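Local structure of SYE1 (Shewanella oneidensis, 4AWT) at residues Phe98-His103 with Gly231-Pro236; Ile178-Ala183 with Arg212-Val217; Glu216-Leu221 with Ala257-His262. The protein binds flavin mononucleotide and probably reduces activated carbon-carbon double bonds with NAD(P)H, as Old Yellow Enzyme relatives do. The protein carries 1 engineered substitution. One frame throughout, in Å; residues are numbered along the deposited sequence.

The three contacts run outward through one sector of a closed eight-stranded TIM barrel. Contact 1 lies innermost, bringing strands 96-102 and 230-234 together at the flavin; strand 177-181 runs between them in the sheet. Contact 2 leads from that middle strand to helix 212-225, and contact 3 carries on from the same helix, sharing Glu216 and Val217, to helix 248-261. Centres of contacts 1 and 2 are about 7 Å apart, as are those of 2 and 3, and 1 and 3 about 13 Å. Along the chain, 98-103 comes first, then 178-183, 212-221, 231-236 and 257-262. The cofactor site is thus connected through strand 177-181 to the outer helical layer.

Contact 1: Phe98-His103 with Gly231-Pro236; sequences FAQLWH and GVRLAP. With FMN (flavin mononucleotide), chain B.
Phe98 and Gly231 face each other with their CA atoms 8.5 Å apart, too far for backbone pairing, because strands 96-102 and 230-234 are the third and fifth of a TIM barrel and strand 177-181 lies between them. What they share is the barrel interior. At one end Phe98 brings the edge of its ring to Gly231, CE2 lying 4.3 Å from the backbone N of that glycine. Further along, Gln100 and Arg233 converge on the flavin, and the NE2 of Gln100 passes 3.9 Å from CD of Arg233. Gln100 reaches in extended, with CG anti to the backbone N (chi1 -173°), and its amide makes a two-point pairing with the pyrimidine ring of FMN. Flavin N3 donates to Gln100 OE1 at 2.9 Å, and Gln100 NE2 donates to flavin O2 at 2.8 Å with an N-H...O angle of 168°. Glu179 OE2 also binds NE2, fixing which way round the amide sits. Arg233 arrives from the other strand and gives O2 a second donor, NH1, at 2.8 Å. Its guanidinium also grips the ribityl chain, with NH1 bonded to O2' and NH2 to O3'. A positive charge so close to the N1-C2-O2 edge would be expected to stabilise negative charge on the reduced flavin. N1 itself lies in the guanidinium plane, at its edge, 2.9 Å from NH1.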
loop_
_atom_site.group_PDB
_atom_site.type_symbol
_atom_site.label_atom_id
_atom_site.label_comp_id
_atom_site.label_asym_id
_atom_site.label_seq_id
_atom_site.Cartn_x
_atom_site.Cartn_y
_atom_site.Cartn_z
ATOM N N PHE A 98 3.790 3.376 9.175
ATOM C CA PHE A 98 4.282 2.140 8.570
ATOM C C PHE A 98 4.756 2.434 7.159
ATOM O O PHE A 98 4.168 3.269 6.470
ATOM C CB PHE A 98 3.211 1.057 8.532
ATOM C CG PHE A 98 3.014 0.251 9.805
ATOM C CD1 PHE A 98 3.131 0.801 11.074
ATOM C CD2 PHE A 98 2.685 -1.100 9.707
ATOM C CE1 PHE A 98 2.932 0.025 12.206
ATOM C CE2 PHE A 98 2.484 -1.871 10.843
ATOM C CZ PHE A 98 2.597 -1.314 12.086
ATOM N N ALA A 99 5.791 1.728 6.703
ATOM C CA ALA A 99 6.287 1.838 5.348
ATOM C C ALA A 99 5.624 0.793 4.460
ATOM O O ALA A 99 5.695 -0.391 4.782
ATOM C CB ALA A 99 7.793 1.618 5.280
ATOM N N GLN A 100 5.041 1.199 3.337
ATOM C CA GLN A 100 4.449 0.235 2.413
ATOM C C GLN A 100 5.521 -0.288 1.458
ATOM O O GLN A 100 5.950 0.390 0.544
ATOM C CB GLN A 100 3.280 0.798 1.621
ATOM C CG GLN A 100 2.651 -0.347 0.832
ATOM C CD GLN A 100 1.610 0.082 -0.139
ATOM O OE1 GLN A 100 1.885 0.847 -1.083
ATOM N NE2 GLN A 100 0.400 -0.441 0.013
ATOM N N LEU A 101 5.957 -1.541 1.681
ATOM C CA LEU A 101 6.997 -2.145 0.851
ATOM C C LEU A 101 6.397 -2.600 -0.468
ATOM O O LEU A 101 5.438 -3.378 -0.489
ATOM C CB LEU A 101 7.627 -3.316 1.581
ATOM C CG LEU A 101 8.172 -3.028 2.966
ATOM C CD1 LEU A 101 8.854 -4.281 3.518
ATOM C CD2 LEU A 101 9.129 -1.849 2.976
ATOM N N TRP A 102 6.999 -2.135 -1.566
ATOM C CA TRP A 102 6.393 -2.262 -2.886
ATOM C C TRP A 102 7.284 -3.050 -3.852
ATOM O O TRP A 102 8.463 -2.733 -4.025
ATOM C CB TRP A 102 6.148 -0.884 -3.493
ATOM C CG TRP A 102 5.025 -0.778 -4.465
ATOM C CD1 TRP A 102 4.090 -1.691 -4.849
ATOM C CD2 TRP A 102 4.699 0.438 -5.138
ATOM N NE1 TRP A 102 3.196 -1.107 -5.716
ATOM C CE2 TRP A 102 3.536 0.196 -5.887
ATOM C CE3 TRP A 102 5.266 1.719 -5.143
ATOM C CZ2 TRP A 102 2.931 1.211 -6.633
ATOM C CZ3 TRP A 102 4.638 2.702 -5.879
ATOM C CH2 TRP A 102 3.524 2.452 -6.592
ATOM N N HIS A 103 6.660 -3.986 -4.561
ATOM C CA HIS A 103 7.207 -4.531 -5.809
ATOM C C HIS A 103 6.041 -4.590 -6.775
ATOM O O HIS A 103 5.043 -5.267 -6.532
ATOM C CB HIS A 103 7.849 -5.908 -5.647
ATOM C CG HIS A 103 8.696 -6.308 -6.827
ATOM N ND1 HIS A 103 8.289 -6.238 -8.085
ATOM C CD2 HIS A 103 9.983 -6.725 -6.803
ATOM C CE1 HIS A 103 9.278 -6.635 -8.855
ATOM N NE2 HIS A 103 10.330 -6.943 -8.109
ATOM N N GLY A 231 1.972 -5.491 8.611
ATOM C CA GLY A 231 0.624 -5.491 8.050
ATOM C C GLY A 231 0.702 -5.930 6.603
ATOM O O GLY A 231 1.775 -5.907 5.990
ATOM N N VAL A 232 -0.448 -6.311 6.028
ATOM C CA VAL A 232 -0.518 -6.727 4.651
ATOM C C VAL A 232 -1.744 -6.091 4.006
ATOM O O VAL A 232 -2.809 -6.082 4.621
ATOM C CB VAL A 232 -0.572 -8.253 4.506
ATOM C CG1 VAL A 232 -0.737 -8.689 3.056
ATOM C CG2 VAL A 232 0.665 -8.895 5.121
ATOM N N ARG A 233 -1.604 -5.635 2.764
ATOM C CA ARG A 233 -2.702 -5.092 1.984
ATOM C C ARG A 233 -3.085 -6.074 0.881
ATOM O O ARG A 233 -2.229 -6.559 0.140
ATOM C CB ARG A 233 -2.333 -3.739 1.382
ATOM C CG ARG A 233 -3.580 -2.922 1.059
ATOM C CD ARG A 233 -3.291 -1.496 0.643
ATOM N NE ARG A 233 -4.481 -0.682 0.862
ATOM C CZ ARG A 233 -4.783 0.472 0.289
ATOM N NH1 ARG A 233 -4.126 0.929 -0.733
ATOM N NH2 ARG A 233 -5.846 1.147 0.737
ATOM N N LEU A 234 -4.405 -6.329 0.770
ATOM C CA LEU A 234 -5.001 -7.197 -0.235
ATOM C C LEU A 234 -6.115 -6.459 -0.970
ATOM O O LEU A 234 -6.739 -5.548 -0.411
ATOM C CB LEU A 234 -5.592 -8.487 0.373
ATOM C CG LEU A 234 -4.589 -9.392 1.077
ATOM C CD1 LEU A 234 -5.349 -10.577 1.676
ATOM C CD2 LEU A 234 -3.477 -9.890 0.154
ATOM N N ALA A 235 -6.397 -6.898 -2.191
ATOM C CA ALA A 235 -7.476 -6.372 -3.015
ATOM C C ALA A 235 -8.268 -7.525 -3.594
ATOM O O ALA A 235 -8.028 -7.971 -4.720
ATOM C CB ALA A 235 -6.947 -5.501 -4.107
ATOM N N PRO A 236 -9.228 -8.070 -2.849
ATOM C CA PRO A 236 -9.912 -9.280 -3.315
ATOM C C PRO A 236 -10.683 -9.098 -4.605
ATOM O O PRO A 236 -10.743 -10.056 -5.398
ATOM C CB PRO A 236 -10.846 -9.625 -2.152
ATOM C CG PRO A 236 -10.182 -9.040 -0.928
ATOM C CD PRO A 236 -9.578 -7.731 -1.451
HETATM N N1 FMN B . -2.534 2.310 -2.788
HETATM C C2 FMN B . -1.466 1.639 -2.372
HETATM O O2 FMN B . -1.563 0.535 -1.774
HETATM N N3 FMN B . -0.195 2.151 -2.588
HETATM C C4 FMN B . 0.033 3.357 -3.231
HETATM O O4 FMN B . 1.212 3.796 -3.291
HETATM C C4A FMN B . -1.090 3.990 -3.758
HETATM N N5 FMN B . -0.953 5.160 -4.504
HETATM C C5A FMN B . -2.105 5.982 -4.641
HETATM C C6 FMN B . -1.977 7.259 -5.128
HETATM C C7 FMN B . -3.090 8.124 -5.257
HETATM C C7M FMN B . -2.850 9.552 -5.681
HETATM C C8 FMN B . -4.322 7.640 -4.932
HETATM C C8M FMN B . -5.562 8.506 -5.008
HETATM C C9 FMN B . -4.467 6.325 -4.444
HETATM C C9A FMN B . -3.363 5.486 -4.283
HETATM N N10 FMN B . -3.495 4.192 -3.738
HETATM C C10 FMN B . -2.357 3.476 -3.418
HETATM C "C1'" FMN B . -4.818 3.722 -3.314
HETATM C "C2'" FMN B . -5.295 4.346 -1.990
HETATM O "O2'" FMN B . -4.526 3.862 -0.902
HETATM C "C3'" FMN B . -6.739 4.010 -1.676
HETATM O "O3'" FMN B . -6.921 2.626 -1.420
HETATM C "C4'" FMN B . -7.756 4.456 -2.743
HETATM O "O4'" FMN B . -7.498 5.776 -3.197
HETATM C "C5'" FMN B . -9.191 4.277 -2.288
HETATM O "O5'" FMN B . -9.486 5.093 -1.142
HETATM P P FMN B . -10.250 6.502 -1.342
HETATM O O1P FMN B . -9.292 7.408 -2.076
HETATM O O2P FMN B . -11.502 6.228 -2.144
HETATM O O3P FMN B . -10.516 6.946 0.075
#

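Contact 2: Ile178-Ala183 with Arg212-Val217; sequences IELHAA and RFLDEV. With FMN (flavin mononucleotide), chain B.
Leu180 leaves the outer side of barrel strand 177-181 and meets Leu214 and Val217 on helix 212-225. Its CB points toward the helix, and CG stands anti to the backbone N (chi1 177°), which carries the branch point out to where both methyls can touch. CD1 lies 4.0 Å from CG1 of Val217. CD2 wedges between the two helix residues, 3.8 Å from Val217 CG1 and 4.0 Å from Leu214 CD1. That same Leu214 methyl also touches the methyl of Ala182, with CD1 to CB at 4.1 Å, so one leucine branch spans Leu180 and Ala182. The packing is wholly apolar and buried. His181, between these two residues, faces the other way, into the barrel, and turns a ring face to flavin O2, with NE2 3.0 Å from FMN O2. The backbone N of Ala183 donates to His181 ND1 at 3.2 Å, tilted 21° out of the ring plane, while Trp102 stacks on the ring. With a leucine in place of His181, the Ala183 N-H would probably lose its acceptor and flavin O2 the flat polar ring beside it. On its outer face Leu180 also touches Tyr163 of helix 153-172 and Ile188 of helix 187-192, and Val232 of the next strand lies alongside. Three helices thus cover the strand, and helix 212-225 is the crossover of the beta-alpha-beta unit that leads to strand 230-234.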
loop_
_atom_site.group_PDB
_atom_site.type_symbol
_atom_site.label_atom_id
_atom_site.label_comp_id
_atom_site.label_asym_id
_atom_site.label_seq_id
_atom_site.Cartn_x
_atom_site.Cartn_y
_atom_site.Cartn_z
ATOM N N ILE A 178 5.865 -2.185 8.825
ATOM C CA ILE A 178 5.753 -2.196 7.389
ATOM C C ILE A 178 4.384 -2.737 6.989
ATOM O O ILE A 178 3.802 -3.543 7.705
ATOM C CB ILE A 178 6.889 -2.982 6.700
ATOM C CG1 ILE A 178 6.849 -4.483 6.958
ATOM C CG2 ILE A 178 8.216 -2.374 7.101
ATOM C CD1 ILE A 178 5.987 -5.315 6.040
ATOM N N GLU A 179 3.938 -2.316 5.817
ATOM C CA GLU A 179 2.780 -2.883 5.156
ATOM C C GLU A 179 3.264 -3.525 3.885
ATOM O O GLU A 179 3.877 -2.881 3.018
ATOM C CB GLU A 179 1.737 -1.820 4.816
ATOM C CG GLU A 179 0.488 -2.426 4.194
ATOM C CD GLU A 179 -0.555 -1.390 3.818
ATOM O OE1 GLU A 179 -1.305 -0.970 4.762
ATOM O OE2 GLU A 179 -0.632 -1.004 2.644
ATOM N N LEU A 180 2.981 -4.823 3.711
ATOM C CA LEU A 180 3.290 -5.487 2.450
ATOM C C LEU A 180 2.214 -5.163 1.439
ATOM O O LEU A 180 1.049 -5.506 1.626
ATOM C CB LEU A 180 3.341 -6.984 2.679
ATOM C CG LEU A 180 3.582 -7.833 1.435
ATOM C CD1 LEU A 180 4.926 -7.472 0.793
ATOM C CD2 LEU A 180 3.500 -9.309 1.783
ATOM N N HIS A 181 2.593 -4.534 0.328
ATOM C CA HIS A 181 1.622 -4.264 -0.739
ATOM C C HIS A 181 1.424 -5.570 -1.519
ATOM O O HIS A 181 2.240 -5.904 -2.380
ATOM C CB HIS A 181 2.082 -3.158 -1.659
ATOM C CG HIS A 181 0.988 -2.600 -2.510
ATOM N ND1 HIS A 181 -0.204 -3.216 -2.656
ATOM C CD2 HIS A 181 0.975 -1.412 -3.175
ATOM C CE1 HIS A 181 -0.930 -2.425 -3.422
ATOM N NE2 HIS A 181 -0.270 -1.330 -3.742
ATOM N N ALA A 182 0.372 -6.305 -1.224
ATOM C CA ALA A 182 -0.003 -7.503 -1.927
ATOM C C ALA A 182 -1.315 -7.317 -2.671
ATOM O O ALA A 182 -2.007 -8.292 -2.983
ATOM C CB ALA A 182 -0.044 -8.706 -0.977
ATOM N N ALA A 183 -1.593 -6.078 -3.042
ATOM C CA ALA A 183 -2.862 -5.632 -3.600
ATOM C C ALA A 183 -2.640 -4.976 -4.959
ATOM O O ALA A 183 -1.544 -4.949 -5.506
ATOM C CB ALA A 183 -3.549 -4.714 -2.587
ATOM N N ARG A 212 1.473 -19.306 -2.070
ATOM C CA ARG A 212 2.786 -19.674 -1.535
ATOM C C ARG A 212 3.735 -18.491 -1.512
ATOM O O ARG A 212 4.474 -18.318 -0.528
ATOM C CB ARG A 212 3.362 -20.843 -2.354
ATOM C CG ARG A 212 4.637 -21.381 -1.709
ATOM C CD ARG A 212 5.198 -22.547 -2.552
ATOM N NE ARG A 212 4.220 -23.602 -2.773
ATOM C CZ ARG A 212 3.810 -24.478 -1.924
ATOM N NH1 ARG A 212 4.337 -24.537 -0.707
ATOM N NH2 ARG A 212 2.844 -25.331 -2.313
ATOM N N PHE A 213 3.792 -17.692 -2.566
ATOM C CA PHE A 213 4.717 -16.566 -2.589
ATOM C C PHE A 213 4.364 -15.583 -1.470
ATOM O O PHE A 213 5.231 -15.143 -0.717
ATOM C CB PHE A 213 4.725 -15.918 -3.953
ATOM C CG PHE A 213 5.778 -14.862 -4.135
ATOM C CD1 PHE A 213 7.104 -15.108 -3.898
ATOM C CD2 PHE A 213 5.417 -13.597 -4.585
ATOM C CE1 PHE A 213 8.061 -14.120 -4.106
ATOM C CE2 PHE A 213 6.375 -12.620 -4.796
ATOM C CZ PHE A 213 7.702 -12.906 -4.604
ATOM N N LEU A 214 3.068 -15.265 -1.319
ATOM C CA LEU A 214 2.615 -14.449 -0.200
ATOM C C LEU A 214 3.092 -15.028 1.118
ATOM O O LEU A 214 3.619 -14.329 1.994
ATOM C CB LEU A 214 1.096 -14.357 -0.227
ATOM C CG LEU A 214 0.462 -13.645 0.962
ATOM C CD1 LEU A 214 0.798 -12.159 1.011
ATOM C CD2 LEU A 214 -1.054 -13.824 0.932
ATOM N N ASP A 215 2.860 -16.351 1.318
ATOM C CA ASP A 215 3.234 -17.001 2.536
ATOM C C ASP A 215 4.712 -16.820 2.857
ATOM O O ASP A 215 5.112 -16.512 3.968
ATOM C CB ASP A 215 2.868 -18.489 2.442
ATOM C CG ASP A 215 3.048 -19.232 3.726
ATOM O OD1 ASP A 215 2.634 -18.772 4.771
ATOM O OD2 ASP A 215 3.406 -20.400 3.637
ATOM N N GLU A 216 5.552 -17.073 1.833
ATOM C CA GLU A 216 6.972 -17.035 2.023
ATOM C C GLU A 216 7.504 -15.636 2.253
ATOM O O GLU A 216 8.427 -15.416 3.061
ATOM C CB GLU A 216 7.667 -17.698 0.827
ATOM C CG GLU A 216 7.385 -19.196 0.781
ATOM C CD GLU A 216 7.972 -19.923 -0.404
ATOM O OE1 GLU A 216 8.554 -19.250 -1.277
ATOM O OE2 GLU A 216 7.827 -21.148 -0.503
ATOM N N VAL A 217 6.944 -14.642 1.544
ATOM C CA VAL A 217 7.322 -13.256 1.782
ATOM C C VAL A 217 6.947 -12.845 3.200
ATOM O O VAL A 217 7.753 -12.262 3.917
ATOM C CB VAL A 217 6.717 -12.328 0.718
ATOM C CG1 VAL A 217 6.952 -10.862 1.107
ATOM C CG2 VAL A 217 7.275 -12.588 -0.659
HETATM N N1 FMN B . -2.534 2.310 -2.788
HETATM C C2 FMN B . -1.466 1.639 -2.372
HETATM O O2 FMN B . -1.563 0.535 -1.774
HETATM N N3 FMN B . -0.195 2.151 -2.588
HETATM C C4 FMN B . 0.033 3.357 -3.231
HETATM O O4 FMN B . 1.212 3.796 -3.291
HETATM C C4A FMN B . -1.090 3.990 -3.758
HETATM N N5 FMN B . -0.953 5.160 -4.504
HETATM C C5A FMN B . -2.105 5.982 -4.641
HETATM C C6 FMN B . -1.977 7.259 -5.128
HETATM C C7 FMN B . -3.090 8.124 -5.257
HETATM C C7M FMN B . -2.850 9.552 -5.681
HETATM C C8 FMN B . -4.322 7.640 -4.932
HETATM C C8M FMN B . -5.562 8.506 -5.008
HETATM C C9 FMN B . -4.467 6.325 -4.444
HETATM C C9A FMN B . -3.363 5.486 -4.283
HETATM N N10 FMN B . -3.495 4.192 -3.738
HETATM C C10 FMN B . -2.357 3.476 -3.418
HETATM C "C1'" FMN B . -4.818 3.722 -3.314
HETATM C "C2'" FMN B . -5.295 4.346 -1.990
HETATM O "O2'" FMN B . -4.526 3.862 -0.902
HETATM C "C3'" FMN B . -6.739 4.010 -1.676
HETATM O "O3'" FMN B . -6.921 2.626 -1.420
HETATM C "C4'" FMN B . -7.756 4.456 -2.743
HETATM O "O4'" FMN B . -7.498 5.776 -3.197
HETATM C "C5'" FMN B . -9.191 4.277 -2.288
HETATM O "O5'" FMN B . -9.486 5.093 -1.142
HETATM P P FMN B . -10.250 6.502 -1.342
HETATM O O1P FMN B . -9.292 7.408 -2.076
HETATM O O2P FMN B . -11.502 6.228 -2.144
HETATM O O3P FMN B . -10.516 6.946 0.075
#

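Contact 3: Glu216-Leu221 with Ala257-His262; sequences EVVAAL and ALLNKH
Val218 sets one methyl over the face of the His262 imidazole and turns the other toward Leu259, joining two neighbouring outer helices of the barrel. CG1 of Val218 makes a CH-pi contact with the His262 ring, 3.9 Å from its centroid and 20° off the ring normal. It is displaced toward the rim, so its closest ring atom is CG of His262, at 3.7 Å. With CG1 anti to the backbone N (chi1 171°), CG2 is left beside that N and meets CD2 of Leu259 at 3.8 Å; these two side chains cross at about a right angle. Ala219 meets the imidazole obliquely, its CB 3.9 Å from CE1 of His262, at the more exposed margin of the contact. The backbones come nearest at this point, with Ala219 CA and His262 CA 7.2 Å apart, a spacing allowed by the small alanine. The ring is kept from turning by its polar end: NE2 of His262 is hydrogen-bonded to OD1 of Asp215, on the preceding turn of helix 212-225. A carboxylate that close would probably favour a protonated imidazole. Below the pair, Val218 rests on Leu180 of strand 177-181 and Val232 of strand 230-234, while Leu259 reaches Val232 and Leu234. Helices 212-225 and 248-261 thus lie side by side outside the sheet, one before and one after strand 230-234 in the chain, and both pack on it.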
loop_
_atom_site.group_PDB
_atom_site.type_symbol
_atom_site.label_atom_id
_atom_site.label_comp_id
_atom_site.label_asym_id
_atom_site.label_seq_id
_atom_site.Cartn_x
_atom_site.Cartn_y
_atom_site.Cartn_z
ATOM N N GLU A 216 5.552 -17.073 1.833
ATOM C CA GLU A 216 6.972 -17.035 2.023
ATOM C C GLU A 216 7.504 -15.636 2.253
ATOM O O GLU A 216 8.427 -15.416 3.061
ATOM C CB GLU A 216 7.667 -17.698 0.827
ATOM C CG GLU A 216 7.385 -19.196 0.781
ATOM C CD GLU A 216 7.972 -19.923 -0.404
ATOM O OE1 GLU A 216 8.554 -19.250 -1.277
ATOM O OE2 GLU A 216 7.827 -21.148 -0.503
ATOM N N VAL A 217 6.944 -14.642 1.544
ATOM C CA VAL A 217 7.322 -13.256 1.782
ATOM C C VAL A 217 6.947 -12.845 3.200
ATOM O O VAL A 217 7.753 -12.262 3.917
ATOM C CB VAL A 217 6.717 -12.328 0.718
ATOM C CG1 VAL A 217 6.952 -10.862 1.107
ATOM C CG2 VAL A 217 7.275 -12.588 -0.659
ATOM N N VAL A 218 5.697 -13.138 3.614
ATOM C CA VAL A 218 5.267 -12.780 4.967
ATOM C C VAL A 218 6.134 -13.464 5.999
ATOM O O VAL A 218 6.514 -12.856 6.994
ATOM C CB VAL A 218 3.781 -13.032 5.146
ATOM C CG1 VAL A 218 3.361 -12.882 6.597
ATOM C CG2 VAL A 218 2.986 -12.089 4.250
ATOM N N ALA A 219 6.458 -14.744 5.785
ATOM C CA ALA A 219 7.306 -15.421 6.765
ATOM C C ALA A 219 8.622 -14.707 6.936
ATOM O O ALA A 219 9.104 -14.563 8.062
ATOM C CB ALA A 219 7.566 -16.871 6.317
ATOM N N ALA A 220 9.226 -14.256 5.837
ATOM C CA ALA A 220 10.489 -13.567 5.915
ATOM C C ALA A 220 10.366 -12.214 6.613
ATOM O O ALA A 220 11.218 -11.827 7.405
ATOM C CB ALA A 220 11.068 -13.384 4.531
ATOM N N LEU A 221 9.280 -11.481 6.320
ATOM C CA LEU A 221 9.058 -10.186 6.975
ATOM C C LEU A 221 8.897 -10.343 8.455
ATOM O O LEU A 221 9.474 -9.581 9.253
ATOM C CB LEU A 221 7.831 -9.524 6.342
ATOM C CG LEU A 221 7.969 -9.128 4.892
ATOM C CD1 LEU A 221 6.606 -8.787 4.309
ATOM C CD2 LEU A 221 8.912 -7.950 4.717
ATOM N N ALA A 257 -7.007 -16.249 6.294
ATOM C CA ALA A 257 -6.691 -17.239 7.291
ATOM C C ALA A 257 -5.191 -17.565 7.334
ATOM O O ALA A 257 -4.632 -17.779 8.420
ATOM C CB ALA A 257 -7.474 -18.525 7.006
ATOM N N LEU A 258 -4.537 -17.568 6.184
ATOM C CA LEU A 258 -3.092 -17.756 6.126
ATOM C C LEU A 258 -2.389 -16.665 6.893
ATOM O O LEU A 258 -1.440 -16.883 7.683
ATOM C CB LEU A 258 -2.713 -17.783 4.649
ATOM C CG LEU A 258 -1.275 -17.987 4.210
ATOM C CD1 LEU A 258 -1.192 -18.561 2.808
ATOM C CD2 LEU A 258 -0.521 -16.662 4.178
ATOM N N LEU A 259 -2.809 -15.422 6.642
ATOM C CA LEU A 259 -2.186 -14.295 7.306
ATOM C C LEU A 259 -2.459 -14.282 8.804
ATOM O O LEU A 259 -1.631 -13.889 9.607
ATOM C CB LEU A 259 -2.632 -13.019 6.608
ATOM C CG LEU A 259 -2.151 -12.902 5.143
ATOM C CD1 LEU A 259 -2.793 -11.670 4.506
ATOM C CD2 LEU A 259 -0.637 -12.833 5.063
ATOM N N ASN A 260 -3.665 -14.760 9.175
ATOM C CA ASN A 260 -3.997 -14.928 10.575
ATOM C C ASN A 260 -2.995 -15.874 11.252
ATOM O O ASN A 260 -2.594 -15.647 12.392
ATOM C CB ASN A 260 -5.403 -15.446 10.698
ATOM C CG ASN A 260 -5.906 -15.342 12.108
ATOM O OD1 ASN A 260 -6.078 -14.203 12.598
ATOM N ND2 ASN A 260 -6.117 -16.434 12.792
ATOM N N LYS A 261 -2.632 -16.953 10.567
ATOM C CA LYS A 261 -1.671 -17.943 11.092
ATOM C C LYS A 261 -0.327 -17.290 11.408
ATOM O O LYS A 261 0.355 -17.628 12.364
ATOM C CB LYS A 261 -1.413 -19.067 10.112
ATOM C CG LYS A 261 -2.464 -20.126 9.964
ATOM C CD LYS A 261 -2.090 -21.423 9.287
ATOM C CE LYS A 261 -2.920 -22.566 9.872
ATOM N NZ LYS A 261 -2.650 -23.887 9.202
ATOM N N HIS A 262 0.083 -16.357 10.551
ATOM C CA HIS A 262 1.302 -15.590 10.768
ATOM C C HIS A 262 1.170 -14.525 11.830
ATOM O O HIS A 262 2.186 -13.918 12.202
ATOM C CB HIS A 262 1.758 -14.929 9.470
ATOM C CG HIS A 262 2.356 -15.861 8.475
ATOM N ND1 HIS A 262 3.630 -16.365 8.618
ATOM C CD2 HIS A 262 1.876 -16.345 7.344
ATOM C CE1 HIS A 262 3.876 -17.122 7.598
ATOM N NE2 HIS A 262 2.846 -17.137 6.776
#